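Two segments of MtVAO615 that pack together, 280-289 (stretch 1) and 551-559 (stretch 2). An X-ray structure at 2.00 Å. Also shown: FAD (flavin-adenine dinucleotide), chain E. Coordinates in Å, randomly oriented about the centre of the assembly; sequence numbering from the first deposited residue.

Stretch 1 (280-289) GGGGGTFAVV
Stretch 2, residues 551-559: VFYVKTGVG

Both stretches belong to one chain and run mostly as loop. In stretch 1 the glycines alternate in the sign of phi: Gly280 (phi/psi 110/-7°), Gly281 (-83/0°), Gly282 (95/145°), Gly283 (-75/160°) and Gly284 (77/8°). Thr285 (-122/-31°) and Phe286 (-89/-40°) follow, then Ala287 is extended (-173/165°), and Val288 (-90/120°) and Val289 (-90/128°) are strand. Stretch 2 is extended from Phe552 (-97/123°) through Tyr553 (-128/132°) to Val554 (-135/145°), then reverses in a type II turn from Val554 to Gly557, with Lys555 at -62/134° and Thr556 at 63/14°. The turn is closed by Gly557 N donating to Val554 O at 2.9 Å, and Thr556 OG1 (chi1 80°) donates to Lys555 O at 2.7 Å. Val558 leaves it at -60/126°.

In register, Thr285 CA lies 4.9 Å from Phe552 CA, and Gly284 CA 6.3 Å from Val554 CA, so the two segments run roughly antiparallel here. No direct hydrogen bond joins the two backbones. A water bridges them instead, donating to Gly281 O and accepting from Val558 N, with its oxygen 2.9 Å from each of these atoms.

The one direct hydrogen bond across the contact comes from Thr285, whose t rotamer (chi1 -172°) lets OG1 donate to Val558 O at 2.8 Å. The remaining contacts are chiefly van der Waals. Phe552 points toward stretch 1 (chi1 -53°, m; chi2 -61°); its CB lies 3.4 Å from Thr285 O, which sits at the ring edge, near the ring plane. Farther out, Phe552 CZ meets Val288 CG2 at 3.6 Å (Val288 chi1 -174°, t), and Phe552 CE2 lies 3.9 Å from Ala287 CA, so the ring packs along Ala287 and Val288.

Phe286 starts away from stretch 2, but its m rotamer (chi1 -63°, chi2 -67°) brings the ring back, with CZ 3.9 Å from CB of Val558 (chi1 174°, t), an apolar contact. Val554 (chi1 -71°, m) points toward the glycine run, placing CG1 3.6 Å from Gly284 O and CG2 3.7 Å from Gly283 O. An ideal CB on Gly284 would lie 2.9 Å from Val554 CG1 and 2.5 Å from FAD O2B, clashing with both. The cofactor borders both stretches: Val554 CG1 approaches FAD O3B at 3.4 Å, while Val289 N donates to FAD N1A at 2.8 Å and FAD N6A donates to Val289 O at 2.7 Å, pairing the strand with the adenine.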

# COMPACT_ATOMS: atom_id res chain seq x y z
N GLY A 280 -9.02 2.82 -7.96
CA GLY A 280 -8.17 1.71 -8.45
C GLY A 280 -7.14 2.09 -9.49
O GLY A 280 -6.28 1.25 -9.83
N GLY A 281 -7.18 3.33 -9.98
CA GLY A 281 -6.20 3.82 -10.97
C GLY A 281 -4.87 4.31 -10.40
O GLY A 281 -4.00 4.77 -11.15
N GLY A 282 -4.73 4.24 -9.08
CA GLY A 282 -3.50 4.67 -8.39
C GLY A 282 -3.51 6.10 -7.85
O GLY A 282 -4.05 7.02 -8.47
N GLY A 283 -2.86 6.27 -6.70
CA GLY A 283 -2.73 7.57 -6.02
C GLY A 283 -1.75 8.53 -6.64
O GLY A 283 -0.86 8.13 -7.39
N GLY A 284 -1.91 9.82 -6.33
CA GLY A 284 -0.87 10.81 -6.57
C GLY A 284 -0.70 11.30 -7.99
O GLY A 284 0.26 12.00 -8.30
N THR A 285 -1.61 10.91 -8.87
CA THR A 285 -1.51 11.36 -10.26
C THR A 285 -2.72 12.13 -10.81
O THR A 285 -2.56 13.02 -11.65
CB THR A 285 -1.04 10.25 -11.21
OG1 THR A 285 -0.79 10.83 -12.50
CG2 THR A 285 -2.06 9.13 -11.35
N PHE A 286 -3.92 11.79 -10.32
CA PHE A 286 -5.16 12.38 -10.87
C PHE A 286 -5.61 13.67 -10.21
O PHE A 286 -6.08 14.57 -10.90
CB PHE A 286 -6.30 11.36 -10.87
CG PHE A 286 -6.04 10.16 -11.74
CD1 PHE A 286 -5.98 10.29 -13.14
CD2 PHE A 286 -5.86 8.90 -11.17
CE1 PHE A 286 -5.73 9.19 -13.95
CE2 PHE A 286 -5.62 7.78 -11.99
CZ PHE A 286 -5.55 7.93 -13.37
N ALA A 287 -5.47 13.73 -8.88
CA ALA A 287 -5.95 14.84 -8.05
C ALA A 287 -5.47 14.65 -6.61
O ALA A 287 -5.05 13.55 -6.23
CB ALA A 287 -7.48 14.93 -8.09
N VAL A 288 -5.56 15.72 -5.81
CA VAL A 288 -5.25 15.64 -4.39
C VAL A 288 -6.54 15.30 -3.66
O VAL A 288 -7.51 16.07 -3.71
CB VAL A 288 -4.64 16.96 -3.86
CG1 VAL A 288 -4.18 16.81 -2.42
CG2 VAL A 288 -3.47 17.39 -4.72
N VAL A 289 -6.55 14.17 -2.96
CA VAL A 289 -7.75 13.70 -2.26
C VAL A 289 -7.76 14.27 -0.84
O VAL A 289 -6.77 14.13 -0.11
CB VAL A 289 -7.82 12.15 -2.21
CG1 VAL A 289 -8.80 11.66 -1.15
CG2 VAL A 289 -8.16 11.58 -3.60
N VAL A 551 0.97 18.36 -13.59
CA VAL A 551 1.50 18.84 -12.32
C VAL A 551 1.72 17.69 -11.35
O VAL A 551 2.62 17.76 -10.51
CB VAL A 551 0.79 20.12 -11.70
CG1 VAL A 551 -0.26 20.74 -12.60
CG2 VAL A 551 0.33 19.93 -10.25
N PHE A 552 0.92 16.63 -11.47
CA PHE A 552 1.12 15.48 -10.61
C PHE A 552 1.96 14.41 -11.29
O PHE A 552 1.64 13.96 -12.39
CB PHE A 552 -0.20 14.94 -10.08
CG PHE A 552 -1.07 15.98 -9.42
CD1 PHE A 552 -0.62 16.68 -8.30
CD2 PHE A 552 -2.35 16.26 -9.92
CE1 PHE A 552 -1.42 17.64 -7.70
CE2 PHE A 552 -3.16 17.22 -9.32
CZ PHE A 552 -2.69 17.91 -8.20
N TYR A 553 3.06 14.05 -10.65
CA TYR A 553 3.93 12.98 -11.13
C TYR A 553 4.18 11.97 -10.02
O TYR A 553 4.54 12.35 -8.90
CB TYR A 553 5.26 13.55 -11.64
CG TYR A 553 6.33 12.48 -11.77
CD1 TYR A 553 6.44 11.72 -12.94
CD2 TYR A 553 7.19 12.19 -10.70
CE1 TYR A 553 7.40 10.72 -13.05
CE2 TYR A 553 8.15 11.19 -10.80
CZ TYR A 553 8.24 10.46 -11.98
OH TYR A 553 9.18 9.48 -12.08
N VAL A 554 4.01 10.69 -10.34
CA VAL A 554 4.53 9.60 -9.50
C VAL A 554 5.19 8.58 -10.44
O VAL A 554 4.69 8.36 -11.56
CB VAL A 554 3.45 8.92 -8.61
CG1 VAL A 554 3.00 9.82 -7.45
CG2 VAL A 554 2.24 8.46 -9.41
N LYS A 555 6.27 7.96 -9.99
CA LYS A 555 6.94 6.89 -10.73
C LYS A 555 5.96 5.74 -10.89
O LYS A 555 5.28 5.35 -9.92
CB LYS A 555 8.22 6.42 -10.01
CG LYS A 555 9.06 5.38 -10.77
CD LYS A 555 9.74 6.00 -12.00
CE LYS A 555 10.62 5.02 -12.76
NZ LYS A 555 11.71 4.49 -11.90
N THR A 556 5.88 5.22 -12.12
CA THR A 556 4.90 4.20 -12.56
C THR A 556 3.44 4.66 -12.52
O THR A 556 2.53 3.82 -12.66
CB THR A 556 5.04 2.81 -11.88
OG1 THR A 556 4.43 2.83 -10.58
CG2 THR A 556 6.51 2.32 -11.81
N GLY A 557 3.20 5.96 -12.37
CA GLY A 557 1.84 6.50 -12.37
C GLY A 557 1.29 6.70 -13.77
O GLY A 557 2.06 6.82 -14.74
N VAL A 558 -0.04 6.78 -13.89
CA VAL A 558 -0.65 7.09 -15.17
C VAL A 558 -0.14 8.46 -15.62
O VAL A 558 -0.23 9.43 -14.87
CB VAL A 558 -2.21 7.07 -15.12
CG1 VAL A 558 -2.81 7.54 -16.44
CG2 VAL A 558 -2.72 5.68 -14.76
N GLY A 559 0.40 8.52 -16.83
CA GLY A 559 0.87 9.78 -17.42
C GLY A 559 2.21 10.26 -16.88
O GLY A 559 2.59 11.41 -17.11
PA FAD E . 1.79 7.04 0.87
O1A FAD E . 3.19 6.61 0.52
O2A FAD E . 1.65 8.26 1.73
O5B FAD E . 0.98 7.25 -0.51
C5B FAD E . 1.08 6.33 -1.59
C4B FAD E . 0.76 7.00 -2.92
O4B FAD E . -0.55 7.57 -2.87
C3B FAD E . 1.70 8.12 -3.31
O3B FAD E . 1.84 8.08 -4.73
C2B FAD E . 0.97 9.39 -2.91
O2B FAD E . 1.32 10.50 -3.75
C1B FAD E . -0.49 8.99 -3.10
N9A FAD E . -1.43 9.64 -2.15
C8A FAD E . -1.62 9.29 -0.86
N7A FAD E . -2.59 10.05 -0.29
C5A FAD E . -3.04 10.89 -1.24
C6A FAD E . -4.06 11.96 -1.30
N6A FAD E . -4.78 12.27 -0.20
N1A FAD E . -4.23 12.61 -2.47
C2A FAD E . -3.51 12.32 -3.58
N3A FAD E . -2.56 11.34 -3.59
C4A FAD E . -2.29 10.61 -2.47
N1 FAD E . -1.68 -2.93 0.54
C2 FAD E . -2.71 -3.81 0.46
O2 FAD E . -3.45 -3.79 -0.55
N3 FAD E . -2.95 -4.72 1.43
C4 FAD E . -2.21 -4.82 2.55
O4 FAD E . -2.47 -5.68 3.42
C4X FAD E . -1.08 -3.88 2.72
N5 FAD E . -0.29 -3.91 3.81
C5X FAD E . 0.75 -3.04 3.96
C6 FAD E . 1.56 -3.09 5.12
C7 FAD E . 2.63 -2.18 5.25
C7M FAD E . 3.50 -2.25 6.50
C8 FAD E . 2.90 -1.16 4.17
C8M FAD E . 3.96 -0.07 4.26
C9 FAD E . 2.09 -1.13 3.04
C9A FAD E . 1.03 -2.03 2.89
N10 FAD E . 0.20 -1.97 1.75
C10 FAD E . -0.86 -2.90 1.62
C1' FAD E . 0.49 -1.02 0.68
C2' FAD E . -0.38 0.19 0.52
O2' FAD E . -1.62 -0.24 -0.04
C3' FAD E . 0.37 1.10 -0.45
O3' FAD E . 1.75 1.26 -0.05
C4' FAD E . -0.30 2.46 -0.56
O4' FAD E . 0.28 3.19 -1.64
C5' FAD E . -0.23 3.23 0.76
O5' FAD E . -0.77 4.54 0.62
P FAD E . -0.52 5.63 1.77
O1P FAD E . -0.84 5.00 3.10
O2P FAD E . -1.21 6.88 1.30
O3P FAD E . 1.08 5.84 1.67
O HOH W 1 -1.30 5.73 -11.51